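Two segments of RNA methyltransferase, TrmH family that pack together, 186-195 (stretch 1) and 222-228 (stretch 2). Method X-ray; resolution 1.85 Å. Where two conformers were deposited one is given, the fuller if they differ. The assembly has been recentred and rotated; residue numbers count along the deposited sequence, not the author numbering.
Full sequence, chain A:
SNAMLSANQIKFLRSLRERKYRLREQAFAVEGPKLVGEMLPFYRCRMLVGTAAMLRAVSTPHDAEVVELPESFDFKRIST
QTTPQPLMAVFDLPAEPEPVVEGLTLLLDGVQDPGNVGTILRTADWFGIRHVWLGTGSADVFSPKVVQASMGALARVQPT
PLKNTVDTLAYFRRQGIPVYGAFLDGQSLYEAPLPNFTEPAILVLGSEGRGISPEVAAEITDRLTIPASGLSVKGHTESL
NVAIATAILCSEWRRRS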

# COMPACT_ATOMS: atom_id res chain seq x y z
N GLY A 186 -19.57 -16.73 -8.53
CA GLY A 186 -20.16 -16.12 -7.34
C GLY A 186 -21.35 -15.28 -7.74
O GLY A 186 -21.78 -15.31 -8.88
N GLN A 187 -21.87 -14.50 -6.80
CA GLN A 187 -22.98 -13.60 -7.10
C GLN A 187 -22.50 -12.37 -7.88
O GLN A 187 -21.52 -11.76 -7.50
N SER A 188 -23.22 -11.99 -8.94
CA SER A 188 -22.89 -10.75 -9.65
C SER A 188 -22.81 -9.61 -8.65
O SER A 188 -23.73 -9.42 -7.84
N LEU A 189 -21.73 -8.83 -8.70
CA LEU A 189 -21.56 -7.66 -7.82
C LEU A 189 -22.66 -6.61 -8.01
O LEU A 189 -22.89 -5.79 -7.12
N TYR A 190 -23.29 -6.61 -9.18
CA TYR A 190 -24.42 -5.70 -9.43
C TYR A 190 -25.71 -6.13 -8.75
O TYR A 190 -26.59 -5.30 -8.54
N GLU A 191 -25.81 -7.41 -8.41
CA GLU A 191 -27.02 -7.96 -7.77
C GLU A 191 -26.88 -8.09 -6.25
O GLU A 191 -27.87 -8.23 -5.55
N ALA A 192 -25.65 -8.06 -5.74
CA ALA A 192 -25.42 -8.26 -4.33
C ALA A 192 -25.82 -6.99 -3.59
O ALA A 192 -25.45 -5.91 -4.02
N PRO A 193 -26.60 -7.10 -2.49
CA PRO A 193 -26.81 -5.86 -1.75
C PRO A 193 -25.53 -5.62 -0.97
O PRO A 193 -24.99 -6.55 -0.38
N LEU A 194 -25.01 -4.41 -1.01
CA LEU A 194 -23.75 -4.12 -0.35
C LEU A 194 -23.98 -3.14 0.79
O LEU A 194 -24.93 -2.34 0.74
N PRO A 195 -23.10 -3.17 1.82
CA PRO A 195 -23.20 -2.13 2.84
C PRO A 195 -22.68 -0.82 2.30
O PRO A 195 -21.96 -0.80 1.30
N ASP A 222 -19.45 -14.07 1.55
CA ASP A 222 -20.20 -13.60 0.38
C ASP A 222 -19.26 -13.54 -0.83
O ASP A 222 -18.39 -12.67 -0.92
N ARG A 223 -19.46 -14.47 -1.77
CA ARG A 223 -18.65 -14.46 -3.01
C ARG A 223 -19.24 -13.52 -4.05
O ARG A 223 -20.42 -13.63 -4.36
N LEU A 224 -18.40 -12.65 -4.59
CA LEU A 224 -18.77 -11.71 -5.64
C LEU A 224 -18.03 -12.01 -6.94
O LEU A 224 -16.85 -12.40 -6.94
N THR A 225 -18.70 -11.74 -8.05
CA THR A 225 -18.09 -11.90 -9.35
C THR A 225 -18.39 -10.66 -10.18
O THR A 225 -19.45 -10.06 -10.04
N ILE A 226 -17.46 -10.29 -11.05
CA ILE A 226 -17.70 -9.29 -12.07
C ILE A 226 -18.01 -10.04 -13.35
O ILE A 226 -17.13 -10.68 -13.94
N PRO A 227 -19.26 -9.95 -13.82
CA PRO A 227 -19.69 -10.77 -14.95
C PRO A 227 -18.95 -10.39 -16.25
O PRO A 227 -18.72 -9.20 -16.51
N ALA A 228 -18.58 -11.40 -17.02
CA ALA A 228 -18.06 -11.18 -18.37
C ALA A 228 -19.21 -11.18 -19.35
O ALA A 228 -20.22 -11.86 -19.15

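The tightest side-chain approach here is polar yet is no hydrogen bond: Thr-225 OG1 lies 2.8 Å from Gly-186 N at a poor angle, and the hydroxyl is satisfied elsewhere in the structure. Glycine suits this spot, since a CB on Gly-186 would point toward stretch 2 and clash with that same OG1. Beyond it the strands run parallel, joined by Gln-187 N to Arg-223 O (3.0 Å), Thr-225 N to Gln-187 O (2.9 Å) and Leu-189 N to Thr-225 O (2.9 Å).

Gln-187 and Leu-224 share one face of the sheet. The extended Gln-187 (chi1 t, chi2 t) reaches a water that donates to both its OE1 (2.9 Å) and Arg-223 O (2.8 Å), so this carbonyl serves two donors. Leu-224 (m, t) is buried; its CD2 meets Ala-192 CB at 3.6 Å, a methyl small enough to sit close, while its CD1 lies 4.4 Å from Leu-194 CD2.

Ser-188 (t) and Thr-225 (m) occupy the other face. Ser-188 OG accepts a hydrogen bond from Tyr-190 N (3.2 Å), steadying the turn after the strand. There Leu-189 (p, t) brings CD2 to 4.0 Å from Ile-226 CG1, and Tyr-190 (m) sets CE2 3.9 Å from Pro-227 CD, an apolar contact suited to the compact proline ring.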

# COMPACT_ATOMS: atom_id res chain seq x y z
CB GLN A 187 -23.60 -13.12 -5.79
CG GLN A 187 -24.79 -12.20 -6.00
CD GLN A 187 -25.56 -11.95 -4.73
OE1 GLN A 187 -24.98 -11.92 -3.64
NE2 GLN A 187 -26.86 -11.76 -4.85
CB SER A 188 -23.94 -10.38 -10.69
OG SER A 188 -23.71 -9.06 -11.15
CB LEU A 189 -20.17 -7.00 -8.00
CG LEU A 189 -19.97 -5.91 -9.05
CD1 LEU A 189 -18.76 -5.05 -8.74
CD2 LEU A 189 -19.85 -6.50 -10.44
CB TYR A 190 -24.65 -5.52 -10.93
CG TYR A 190 -23.37 -5.11 -11.64
CD1 TYR A 190 -22.59 -4.06 -11.16
CD2 TYR A 190 -22.95 -5.79 -12.76
CE1 TYR A 190 -21.40 -3.70 -11.79
CE2 TYR A 190 -21.78 -5.43 -13.41
CZ TYR A 190 -21.00 -4.40 -12.91
OH TYR A 190 -19.83 -4.07 -13.60
CB GLU A 191 -27.38 -9.32 -8.37
CG GLU A 191 -27.58 -9.28 -9.88
CD GLU A 191 -27.94 -10.63 -10.50
OE1 GLU A 191 -27.74 -11.69 -9.86
OE2 GLU A 191 -28.42 -10.62 -11.64
CB ALA A 192 -23.95 -8.61 -4.08
CB PRO A 193 -27.98 -6.18 -0.79
CG PRO A 193 -28.38 -7.62 -1.08
CD PRO A 193 -27.27 -8.25 -1.87
CB LEU A 194 -22.78 -3.48 -1.37
CG LEU A 194 -22.36 -4.28 -2.62
CD1 LEU A 194 -21.50 -3.46 -3.58
CD2 LEU A 194 -21.67 -5.59 -2.19
CB PRO A 195 -22.28 -2.65 3.97
CG PRO A 195 -21.86 -4.01 3.59
CD PRO A 195 -22.00 -4.11 2.11
CB ASP A 222 -20.76 -12.20 0.66
CG ASP A 222 -21.76 -12.19 1.81
OD1 ASP A 222 -22.96 -12.32 1.52
OD2 ASP A 222 -21.37 -12.09 3.00
CB ARG A 223 -18.59 -15.86 -3.62
CG ARG A 223 -17.91 -16.87 -2.77
CD ARG A 223 -18.09 -18.26 -3.41
NE ARG A 223 -16.84 -18.98 -3.23
CZ ARG A 223 -16.01 -19.35 -4.20
NH1 ARG A 223 -14.91 -19.99 -3.86
NH2 ARG A 223 -16.29 -19.13 -5.49
CB LEU A 224 -18.43 -10.26 -5.21
CG LEU A 224 -19.02 -9.81 -3.86
CD1 LEU A 224 -18.55 -8.40 -3.55
CD2 LEU A 224 -20.57 -9.85 -3.94
CB THR A 225 -18.64 -13.14 -10.06
OG1 THR A 225 -18.52 -14.27 -9.20
CG2 THR A 225 -17.86 -13.44 -11.32
CB ILE A 226 -16.47 -8.37 -12.28
CG1 ILE A 226 -16.05 -7.72 -10.94
CG2 ILE A 226 -16.75 -7.34 -13.39
CD1 ILE A 226 -14.65 -7.07 -11.00
CB PRO A 227 -21.19 -10.44 -15.09
CG PRO A 227 -21.56 -9.67 -13.84
CD PRO A 227 -20.32 -9.05 -13.32
CB ALA A 228 -17.05 -12.24 -18.76
O HOH W 1 -22.59 -13.12 -2.61